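Local coordinates for protein probable translation initiation factor eIF-2B subunit gamma (Schizosaccharomyces pombe, PDB 5B04) that serves as a component of eIF2B, the complex that catalyses exchange of GDP for GTP on the gamma subunit of initiation factor eIF2, at residues Y52-S57 / E427-V432; P176-E181 / N333-K338; I374-I379 / V391-L396. The protein carries 3 engineered substitutions. All blocks are in the same frame, centred on the assembly; numbering follows the deposited sequence.

Interaction 1: residues Y52-S57 / E427-V432; sequences YPLTGS and ECEIGV
The puckered pyrrolidine ring of Pro53 turns its CB and CG atoms to the side chain of Glu429. CG comes within 3.6 Å of Glu429 CB, and Pro53 CB is 3.8 Å from the same Glu429 CB. The two side chains cross obliquely. Glu429 CG is anti to its own carbonyl carbon (chi1 -75°) and lies a little further from the ring. CB and CG of Glu429 meet the proline; beyond them the chain bends at chi2.

The flat groups of this contact are peptide groups. The carbonyl of Pro53 comes up to Gly431, with Pro53 O 3.2 Å from Gly431 CA. Gly431 carries no side chain, and the two backbones come close here: Pro53 CA and Gly431 CA are 4.5 Å apart. The carbonyl of Leu54 meets one branch of Val432, with Leu54 O 3.5 Å from Val432 CG2. The Leu54 side chain starts off away from 427-432. Its CD1 atom still lies 4.5 Å from Glu429 CG, and the side chain also packs on Ile412 and Phe330.

Val432 spreads its two branches over the loop. CG2 faces the Leu54 carbonyl and also nears Ser57 CB; CG1 lies 3.6 Å from Ser57 CB. Ser57 OG is anti to its backbone N (chi1 169°) and is hydrogen-bonded to Ala59 N. The contact between 52-57 and 427-432 is by packing alone.

Strand 429-430 is the last of a short parallel sheet in the left-handed beta-helix. Residues 52-57 follow the first strand of the nucleotidyltransferase-like domain. The contact is thus an interface between a GT-A-like domain and a hexapeptide-repeat beta-helix.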
loop_
_atom_site.group_PDB
_atom_site.type_symbol
_atom_site.label_atom_id
_atom_site.label_comp_id
_atom_site.label_asym_id
_atom_site.label_seq_id
_atom_site.Cartn_x
_atom_site.Cartn_y
_atom_site.Cartn_z
ATOM N N TYR E 52 8.664 -10.586 -80.167
ATOM C CA TYR E 52 9.094 -10.361 -81.549
ATOM C C TYR E 52 8.046 -9.745 -82.488
ATOM O O TYR E 52 8.333 -8.730 -83.124
ATOM C CB TYR E 52 9.605 -11.665 -82.171
ATOM C CG TYR E 52 9.762 -11.567 -83.672
ATOM C CD1 TYR E 52 10.795 -10.828 -84.232
ATOM C CD2 TYR E 52 8.867 -12.197 -84.530
ATOM C CE1 TYR E 52 10.940 -10.725 -85.602
ATOM C CE2 TYR E 52 9.004 -12.099 -85.902
ATOM C CZ TYR E 52 10.043 -11.363 -86.432
ATOM O OH TYR E 52 10.185 -11.263 -87.797
ATOM N N PRO E 53 6.845 -10.350 -82.600
ATOM C CA PRO E 53 5.921 -9.786 -83.592
ATOM C C PRO E 53 5.496 -8.365 -83.240
ATOM O O PRO E 53 5.225 -7.556 -84.125
ATOM C CB PRO E 53 4.718 -10.738 -83.540
ATOM C CG PRO E 53 5.224 -11.977 -82.869
ATOM C CD PRO E 53 6.242 -11.493 -81.893
ATOM N N LEU E 54 5.466 -8.072 -81.945
ATOM C CA LEU E 54 5.000 -6.784 -81.449
ATOM C C LEU E 54 6.066 -5.696 -81.560
ATOM O O LEU E 54 5.749 -4.528 -81.786
ATOM C CB LEU E 54 4.547 -6.911 -79.990
ATOM C CG LEU E 54 3.201 -7.561 -79.643
ATOM C CD1 LEU E 54 3.117 -9.017 -80.083
ATOM C CD2 LEU E 54 2.945 -7.449 -78.147
ATOM N N THR E 55 7.330 -6.083 -81.405
ATOM C CA THR E 55 8.409 -5.109 -81.251
ATOM C C THR E 55 9.446 -5.111 -82.368
ATOM O O THR E 55 10.636 -4.962 -82.104
ATOM C CB THR E 55 9.164 -5.334 -79.929
ATOM O OG1 THR E 55 9.603 -6.697 -79.854
ATOM C CG2 THR E 55 8.265 -5.038 -78.751
ATOM N N GLY E 56 9.007 -5.267 -83.610
ATOM C CA GLY E 56 9.923 -5.201 -84.734
ATOM C C GLY E 56 9.976 -3.804 -85.318
ATOM O O GLY E 56 10.960 -3.416 -85.949
ATOM N N SER E 57 8.912 -3.042 -85.090
ATOM C CA SER E 57 8.748 -1.732 -85.708
ATOM C C SER E 57 9.410 -0.606 -84.922
ATOM O O SER E 57 9.598 -0.703 -83.709
ATOM C CB SER E 57 7.261 -1.423 -85.884
ATOM O OG SER E 57 7.062 -0.069 -86.248
ATOM N N GLU E 427 -5.286 -17.737 -81.882
ATOM C CA GLU E 427 -4.019 -17.724 -81.154
ATOM C C GLU E 427 -2.879 -17.252 -82.050
ATOM O O GLU E 427 -1.861 -17.930 -82.192
ATOM C CB GLU E 427 -3.717 -19.111 -80.584
ATOM C CG GLU E 427 -4.785 -19.616 -79.627
ATOM C CD GLU E 427 -4.685 -21.106 -79.369
ATOM O OE1 GLU E 427 -3.722 -21.734 -79.857
ATOM O OE2 GLU E 427 -5.572 -21.648 -78.676
ATOM N N CYS E 428 -3.066 -16.084 -82.653
ATOM C CA CYS E 428 -2.114 -15.559 -83.622
ATOM C C CYS E 428 -1.602 -14.173 -83.279
ATOM O O CYS E 428 -2.380 -13.282 -82.944
ATOM C CB CYS E 428 -2.745 -15.508 -85.005
ATOM S SG CYS E 428 -2.862 -17.069 -85.768
ATOM N N GLU E 429 -0.290 -13.992 -83.380
ATOM C CA GLU E 429 0.309 -12.679 -83.194
ATOM C C GLU E 429 0.389 -11.935 -84.521
ATOM O O GLU E 429 1.181 -12.287 -85.395
ATOM C CB GLU E 429 1.704 -12.793 -82.573
ATOM C CG GLU E 429 1.709 -13.118 -81.089
ATOM C CD GLU E 429 1.585 -14.602 -80.813
ATOM O OE1 GLU E 429 2.182 -15.400 -81.568
ATOM O OE2 GLU E 429 0.894 -14.972 -79.840
ATOM N N ILE E 430 -0.441 -10.910 -84.668
ATOM C CA ILE E 430 -0.426 -10.084 -85.866
ATOM C C ILE E 430 0.402 -8.829 -85.619
ATOM O O ILE E 430 -0.062 -7.879 -84.985
ATOM C CB ILE E 430 -1.845 -9.694 -86.302
ATOM C CG1 ILE E 430 -2.718 -10.943 -86.420
ATOM C CG2 ILE E 430 -1.809 -8.935 -87.619
ATOM C CD1 ILE E 430 -4.184 -10.641 -86.588
ATOM N N GLY E 431 1.631 -8.838 -86.128
ATOM C CA GLY E 431 2.589 -7.778 -85.875
ATOM C C GLY E 431 2.235 -6.416 -86.440
ATOM O O GLY E 431 1.103 -6.174 -86.858
ATOM N N VAL E 432 3.220 -5.525 -86.454
ATOM C CA VAL E 432 2.992 -4.135 -86.828
ATOM C C VAL E 432 2.994 -3.916 -88.337
ATOM O O VAL E 432 3.873 -4.405 -89.052
ATOM C CB VAL E 432 4.050 -3.207 -86.202
ATOM C CG1 VAL E 432 3.682 -1.749 -86.434
ATOM C CG2 VAL E 432 4.187 -3.489 -84.714
#

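Interaction 2: residues P176-E181 / N333-K338; sequences PVLKYE and NKCIAK
Glu181 and Lys334 carry the charged part of this contact. Glu181 OE1 and Lys334 NZ form a salt bridge of 3.3 Å. The two side chains cross at about a right angle. The carboxylate oxygen OE1 also lies near the last methylene, Lys334 CE. Lys334 CG is anti to its backbone N (chi1 -152°), and the chain bends at chi2 and again at chi4. NZ ends near the backbone of Glu181 as well, 3.3 Å from Glu181 N. Both of these atoms are donors, so this is proximity and not a bond. Glu181 is exposed, and the bridge lies at the surface.

The apolar part is made by Leu178, which points to the helix. Its CD2 methyl meets two neighbouring helix residues: it is 4.1 Å from Cys335 SG and 4.2 Å from Lys334 CB. Leu178 also touches Asn325.

Lys334 also packs on the backbone of the loop. Tyr180 CA lies 4.2 Å from Lys334 CG, while the Tyr180 side chain sets out away from the helix. The ring of Tyr180 has Leu178 O above one face, displaced toward the rim. Tyr180 has left-handed backbone angles, which turn the chain between Leu178 and Glu181. Lys334 has its CG at Tyr180 CA and its ammonium at Glu181.

Helix 332-338 has its other flank, through Ile336 and Asn333, on Ile395 of the left-handed beta-helix. It is a short connecting helix held between that beta-helix and a surface loop of the nucleotidyltransferase-like domain.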
loop_
_atom_site.group_PDB
_atom_site.type_symbol
_atom_site.label_atom_id
_atom_site.label_comp_id
_atom_site.label_asym_id
_atom_site.label_seq_id
_atom_site.Cartn_x
_atom_site.Cartn_y
_atom_site.Cartn_z
ATOM N N PRO E 176 5.746 -14.639 -56.928
ATOM C CA PRO E 176 5.181 -15.845 -57.540
ATOM C C PRO E 176 4.974 -15.667 -59.041
ATOM O O PRO E 176 4.448 -14.639 -59.467
ATOM C CB PRO E 176 3.837 -16.010 -56.822
ATOM C CG PRO E 176 4.009 -15.298 -55.528
ATOM C CD PRO E 176 4.910 -14.140 -55.821
ATOM N N VAL E 177 5.393 -16.653 -59.828
ATOM C CA VAL E 177 5.247 -16.583 -61.277
ATOM C C VAL E 177 3.773 -16.641 -61.669
ATOM O O VAL E 177 2.962 -17.250 -60.970
ATOM C CB VAL E 177 6.006 -17.727 -61.982
ATOM C CG1 VAL E 177 6.271 -17.373 -63.438
ATOM C CG2 VAL E 177 7.314 -18.011 -61.272
ATOM N N LEU E 178 3.431 -15.992 -62.777
ATOM C CA LEU E 178 2.080 -16.070 -63.321
ATOM C C LEU E 178 1.773 -17.507 -63.725
ATOM O O LEU E 178 2.677 -18.259 -64.089
ATOM C CB LEU E 178 1.915 -15.129 -64.518
ATOM C CG LEU E 178 1.587 -13.658 -64.242
ATOM C CD1 LEU E 178 2.677 -12.974 -63.437
ATOM C CD2 LEU E 178 1.340 -12.914 -65.544
ATOM N N LYS E 179 0.498 -17.838 -63.608
ATOM C CA LYS E 179 -0.002 -19.150 -63.915
ATOM C C LYS E 179 -0.648 -19.271 -65.289
ATOM O O LYS E 179 -1.090 -20.344 -65.666
ATOM C CB LYS E 179 -0.975 -19.586 -62.833
ATOM C CG LYS E 179 -0.374 -19.544 -61.440
ATOM C CD LYS E 179 -0.730 -20.774 -60.628
ATOM C CE LYS E 179 0.224 -21.919 -60.915
ATOM N NZ LYS E 179 1.323 -21.960 -59.920
ATOM N N TYR E 180 -0.699 -18.190 -66.047
ATOM C CA TYR E 180 -1.129 -18.295 -67.430
ATOM C C TYR E 180 -2.463 -19.011 -67.573
ATOM O O TYR E 180 -2.604 -19.938 -68.357
ATOM C CB TYR E 180 -0.074 -19.008 -68.257
ATOM C CG TYR E 180 1.315 -18.495 -68.088
ATOM C CD1 TYR E 180 1.595 -17.159 -68.196
ATOM C CD2 TYR E 180 2.350 -19.356 -67.844
ATOM C CE1 TYR E 180 2.874 -16.689 -68.045
ATOM C CE2 TYR E 180 3.631 -18.895 -67.690
ATOM C CZ TYR E 180 3.881 -17.559 -67.791
ATOM O OH TYR E 180 5.157 -17.111 -67.647
ATOM N N GLU E 181 -3.447 -18.595 -66.801
ATOM C CA GLU E 181 -4.711 -19.300 -66.796
ATOM C C GLU E 181 -5.410 -19.311 -68.160
ATOM O O GLU E 181 -5.978 -20.324 -68.528
ATOM C CB GLU E 181 -5.597 -18.829 -65.646
ATOM C CG GLU E 181 -7.083 -19.019 -65.868
ATOM C CD GLU E 181 -7.686 -17.826 -66.561
ATOM O OE1 GLU E 181 -6.936 -17.140 -67.268
ATOM O OE2 GLU E 181 -8.892 -17.562 -66.388
ATOM N N ASN E 333 -0.166 -10.792 -72.743
ATOM C CA ASN E 333 -1.542 -11.229 -72.929
ATOM C C ASN E 333 -2.262 -11.411 -71.599
ATOM O O ASN E 333 -3.435 -11.059 -71.458
ATOM C CB ASN E 333 -1.589 -12.535 -73.724
ATOM C CG ASN E 333 -3.003 -13.048 -73.918
ATOM O OD1 ASN E 333 -3.507 -13.835 -73.117
ATOM N ND2 ASN E 333 -3.653 -12.599 -74.986
ATOM N N LYS E 334 -1.540 -11.950 -70.622
ATOM C CA LYS E 334 -2.126 -12.286 -69.333
ATOM C C LYS E 334 -2.137 -11.099 -68.374
ATOM O O LYS E 334 -3.119 -10.878 -67.665
ATOM C CB LYS E 334 -1.379 -13.461 -68.703
ATOM C CG LYS E 334 -2.266 -14.259 -67.788
ATOM C CD LYS E 334 -3.368 -14.899 -68.608
ATOM C CE LYS E 334 -4.609 -15.107 -67.781
ATOM N NZ LYS E 334 -4.283 -15.392 -66.363
ATOM N N CYS E 335 -1.043 -10.344 -68.356
ATOM C CA CYS E 335 -0.948 -9.142 -67.534
ATOM C C CYS E 335 -2.028 -8.146 -67.927
ATOM O O CYS E 335 -2.654 -7.521 -67.070
ATOM C CB CYS E 335 0.436 -8.501 -67.668
ATOM S SG CYS E 335 1.606 -8.949 -66.364
ATOM N N ILE E 336 -2.238 -8.006 -69.231
ATOM C CA ILE E 336 -3.304 -7.164 -69.760
ATOM C C ILE E 336 -4.656 -7.670 -69.273
ATOM O O ILE E 336 -5.507 -6.888 -68.844
ATOM C CB ILE E 336 -3.277 -7.128 -71.300
ATOM C CG1 ILE E 336 -2.059 -6.337 -71.777
ATOM C CG2 ILE E 336 -4.548 -6.519 -71.851
ATOM C CD1 ILE E 336 -1.940 -6.203 -73.274
ATOM N N ALA E 337 -4.843 -8.985 -69.329
ATOM C CA ALA E 337 -6.057 -9.608 -68.823
ATOM C C ALA E 337 -6.154 -9.440 -67.310
ATOM O O ALA E 337 -7.243 -9.275 -66.761
ATOM C CB ALA E 337 -6.097 -11.081 -69.199
ATOM N N LYS E 338 -5.003 -9.474 -66.647
ATOM C CA LYS E 338 -4.943 -9.385 -65.192
ATOM C C LYS E 338 -5.293 -7.982 -64.700
ATOM O O LYS E 338 -5.594 -7.785 -63.523
ATOM C CB LYS E 338 -3.549 -9.787 -64.696
ATOM C CG LYS E 338 -3.451 -10.035 -63.198
ATOM C CD LYS E 338 -4.302 -11.222 -62.774
ATOM C CE LYS E 338 -4.301 -11.390 -61.262
ATOM N NZ LYS E 338 -2.929 -11.602 -60.722
#

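Interaction 3: residues I374-I379 / V391-L396; sequences IKKSII and VSNSIL
Ile374 and Val391 lie side by side and point the same way, with Ile374 CG2 3.9 Å from Val391 CB. Beyond the corner, in the next sheet, Ile379 and Leu396 repeat this, and Ile379 CG1 is 3.8 Å from Leu396 CD1. Both pairs are buried, and Ile379 and Leu396 also pack on Ile385. On the opposite face of that sheet, Ile378 and Ile395 meet through their CG2 methyls, 4.3 Å apart. Ile378 rests on Ile336 of helix 332-338.

Lys376 and Asn393 also run side by side and point the same way, with Lys376 CB near Asn393 OD1. Both residues have left-handed backbone angles and form the corner between two strand pairs. Each residue thus stacks on the one seventeen places later in the chain, as in neighbouring coils of a left-handed parallel beta-helix built of hexapeptide repeats.

Parallel backbone bonds join the coils before and after the corner. Lys375 N donates to Val391 O at 2.8 Å, and Ile378 N to Ser394 O at 3.1 Å. At the corner a side chain takes over. Ser377 OG is anti to its carbonyl carbon (chi1 -73°), and Ser394 N donates to it at 2.8 Å with an N-H...O angle of 162°. Ser394 OG stands in the same place one coil on. It is hydrogen-bonded to Cys411 N and donates to Ser392 O from above that carbonyl plane. At the exposed Lys375, the chain bends at chi2 and chi3, and NZ makes a weak bond to Ser392 OG, 3.3 Å long.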
loop_
_atom_site.group_PDB
_atom_site.type_symbol
_atom_site.label_atom_id
_atom_site.label_comp_id
_atom_site.label_asym_id
_atom_site.label_seq_id
_atom_site.Cartn_x
_atom_site.Cartn_y
_atom_site.Cartn_z
ATOM N N ILE E 374 -17.726 -8.279 -79.298
ATOM C CA ILE E 374 -16.415 -8.202 -78.660
ATOM C C ILE E 374 -16.496 -8.748 -77.236
ATOM O O ILE E 374 -17.051 -8.115 -76.338
ATOM C CB ILE E 374 -15.854 -6.761 -78.648
ATOM C CG1 ILE E 374 -16.960 -5.746 -78.363
ATOM C CG2 ILE E 374 -15.197 -6.439 -79.978
ATOM C CD1 ILE E 374 -16.445 -4.349 -78.085
ATOM N N LYS E 375 -15.941 -9.940 -77.048
ATOM C CA LYS E 375 -16.002 -10.637 -75.771
ATOM C C LYS E 375 -14.611 -10.830 -75.180
ATOM O O LYS E 375 -13.742 -11.421 -75.818
ATOM C CB LYS E 375 -16.687 -11.994 -75.946
ATOM C CG LYS E 375 -16.710 -12.858 -74.698
ATOM C CD LYS E 375 -16.261 -14.280 -75.009
ATOM C CE LYS E 375 -16.980 -14.842 -76.226
ATOM N NZ LYS E 375 -16.524 -16.220 -76.563
ATOM N N LYS E 376 -14.407 -10.324 -73.966
ATOM C CA LYS E 376 -13.144 -10.492 -73.247
ATOM C C LYS E 376 -11.939 -10.024 -74.063
ATOM O O LYS E 376 -11.051 -10.815 -74.362
ATOM C CB LYS E 376 -12.951 -11.962 -72.853
ATOM C CG LYS E 376 -13.976 -12.493 -71.862
ATOM C CD LYS E 376 -13.921 -14.014 -71.779
ATOM C CE LYS E 376 -14.777 -14.540 -70.637
ATOM N NZ LYS E 376 -15.137 -15.975 -70.820
ATOM N N SER E 377 -11.904 -8.743 -74.424
ATOM C CA SER E 377 -10.827 -8.244 -75.275
ATOM C C SER E 377 -10.513 -6.758 -75.093
ATOM O O SER E 377 -11.409 -5.933 -74.935
ATOM C CB SER E 377 -11.163 -8.511 -76.744
ATOM O OG SER E 377 -11.037 -9.889 -77.050
ATOM N N ILE E 378 -9.226 -6.427 -75.138
ATOM C CA ILE E 378 -8.782 -5.045 -74.998
ATOM C C ILE E 378 -8.540 -4.421 -76.371
ATOM O O ILE E 378 -7.768 -4.947 -77.174
ATOM C CB ILE E 378 -7.497 -4.938 -74.143
ATOM C CG1 ILE E 378 -7.819 -5.099 -72.653
ATOM C CG2 ILE E 378 -6.812 -3.599 -74.369
ATOM C CD1 ILE E 378 -8.096 -6.525 -72.210
ATOM N N ILE E 379 -9.210 -3.304 -76.638
ATOM C CA ILE E 379 -9.111 -2.640 -77.933
ATOM C C ILE E 379 -8.488 -1.251 -77.807
ATOM O O ILE E 379 -8.883 -0.457 -76.954
ATOM C CB ILE E 379 -10.491 -2.518 -78.606
ATOM C CG1 ILE E 379 -11.164 -3.890 -78.684
ATOM C CG2 ILE E 379 -10.364 -1.901 -79.991
ATOM C CD1 ILE E 379 -12.470 -3.892 -79.447
ATOM N N VAL E 391 -14.545 -10.909 -81.702
ATOM C CA VAL E 391 -13.222 -10.773 -81.099
ATOM C C VAL E 391 -13.224 -11.333 -79.678
ATOM O O VAL E 391 -13.876 -10.783 -78.791
ATOM C CB VAL E 391 -12.759 -9.303 -81.062
ATOM C CG1 VAL E 391 -11.329 -9.211 -80.558
ATOM C CG2 VAL E 391 -12.875 -8.671 -82.436
ATOM N N SER E 392 -12.493 -12.424 -79.464
ATOM C CA SER E 392 -12.487 -13.089 -78.163
ATOM C C SER E 392 -11.075 -13.339 -77.632
ATOM O O SER E 392 -10.187 -13.756 -78.378
ATOM C CB SER E 392 -13.250 -14.413 -78.242
ATOM O OG SER E 392 -13.446 -14.964 -76.952
ATOM N N ASN E 393 -10.892 -13.089 -76.335
ATOM C CA ASN E 393 -9.600 -13.234 -75.658
ATOM C C ASN E 393 -8.450 -12.581 -76.413
ATOM O O ASN E 393 -7.326 -13.082 -76.404
ATOM C CB ASN E 393 -9.282 -14.710 -75.413
ATOM C CG ASN E 393 -9.784 -15.197 -74.068
ATOM O OD1 ASN E 393 -10.225 -14.406 -73.235
ATOM N ND2 ASN E 393 -9.709 -16.504 -73.845
ATOM N N SER E 394 -8.734 -11.455 -77.055
ATOM C CA SER E 394 -7.743 -10.802 -77.894
ATOM C C SER E 394 -7.343 -9.431 -77.370
ATOM O O SER E 394 -7.999 -8.866 -76.499
ATOM C CB SER E 394 -8.263 -10.677 -79.326
ATOM O OG SER E 394 -8.382 -11.951 -79.932
ATOM N N ILE E 395 -6.252 -8.904 -77.883
ATOM C CA ILE E 395 -5.851 -7.566 -77.550
ATOM C C ILE E 395 -5.621 -6.775 -78.810
ATOM O O ILE E 395 -4.908 -7.208 -79.687
ATOM C CB ILE E 395 -4.559 -7.589 -76.762
ATOM C CG1 ILE E 395 -4.764 -8.321 -75.460
ATOM C CG2 ILE E 395 -4.112 -6.187 -76.459
ATOM C CD1 ILE E 395 -3.567 -9.140 -75.084
ATOM N N LEU E 396 -6.205 -5.595 -78.890
ATOM C CA LEU E 396 -6.021 -4.772 -80.058
ATOM C C LEU E 396 -5.432 -3.440 -79.710
ATOM O O LEU E 396 -5.956 -2.714 -78.896
ATOM C CB LEU E 396 -7.345 -4.548 -80.744
ATOM C CG LEU E 396 -8.079 -5.791 -81.190
ATOM C CD1 LEU E 396 -9.404 -5.366 -81.765
ATOM C CD2 LEU E 396 -7.254 -6.502 -82.236
#

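In the fold
From the N terminus, residues 52-57 come first, in the loop after strand 39-45. Their partner, 427-432, is reached 370 residues later, so interaction 1 closes the longest loop. Interaction 2 opens at the end of strand 170-176 and closes at helix 332-338. Interaction 3 then closes a short loop between successive coils of the beta-helix. Interactions 2 and 3 follow in series, and both nest inside interaction 1. Interaction 1 ties the nucleotidyltransferase-like part to the beta-helix, interaction 2 to the helix 332-338 that leads to it; interaction 3 is internal to the beta-helix. Interactions 2 and 3 touch where that helix meets the beta-helix face. Interactions 1 and 3 reach the same parallel sheet, with centres about 16 Å apart.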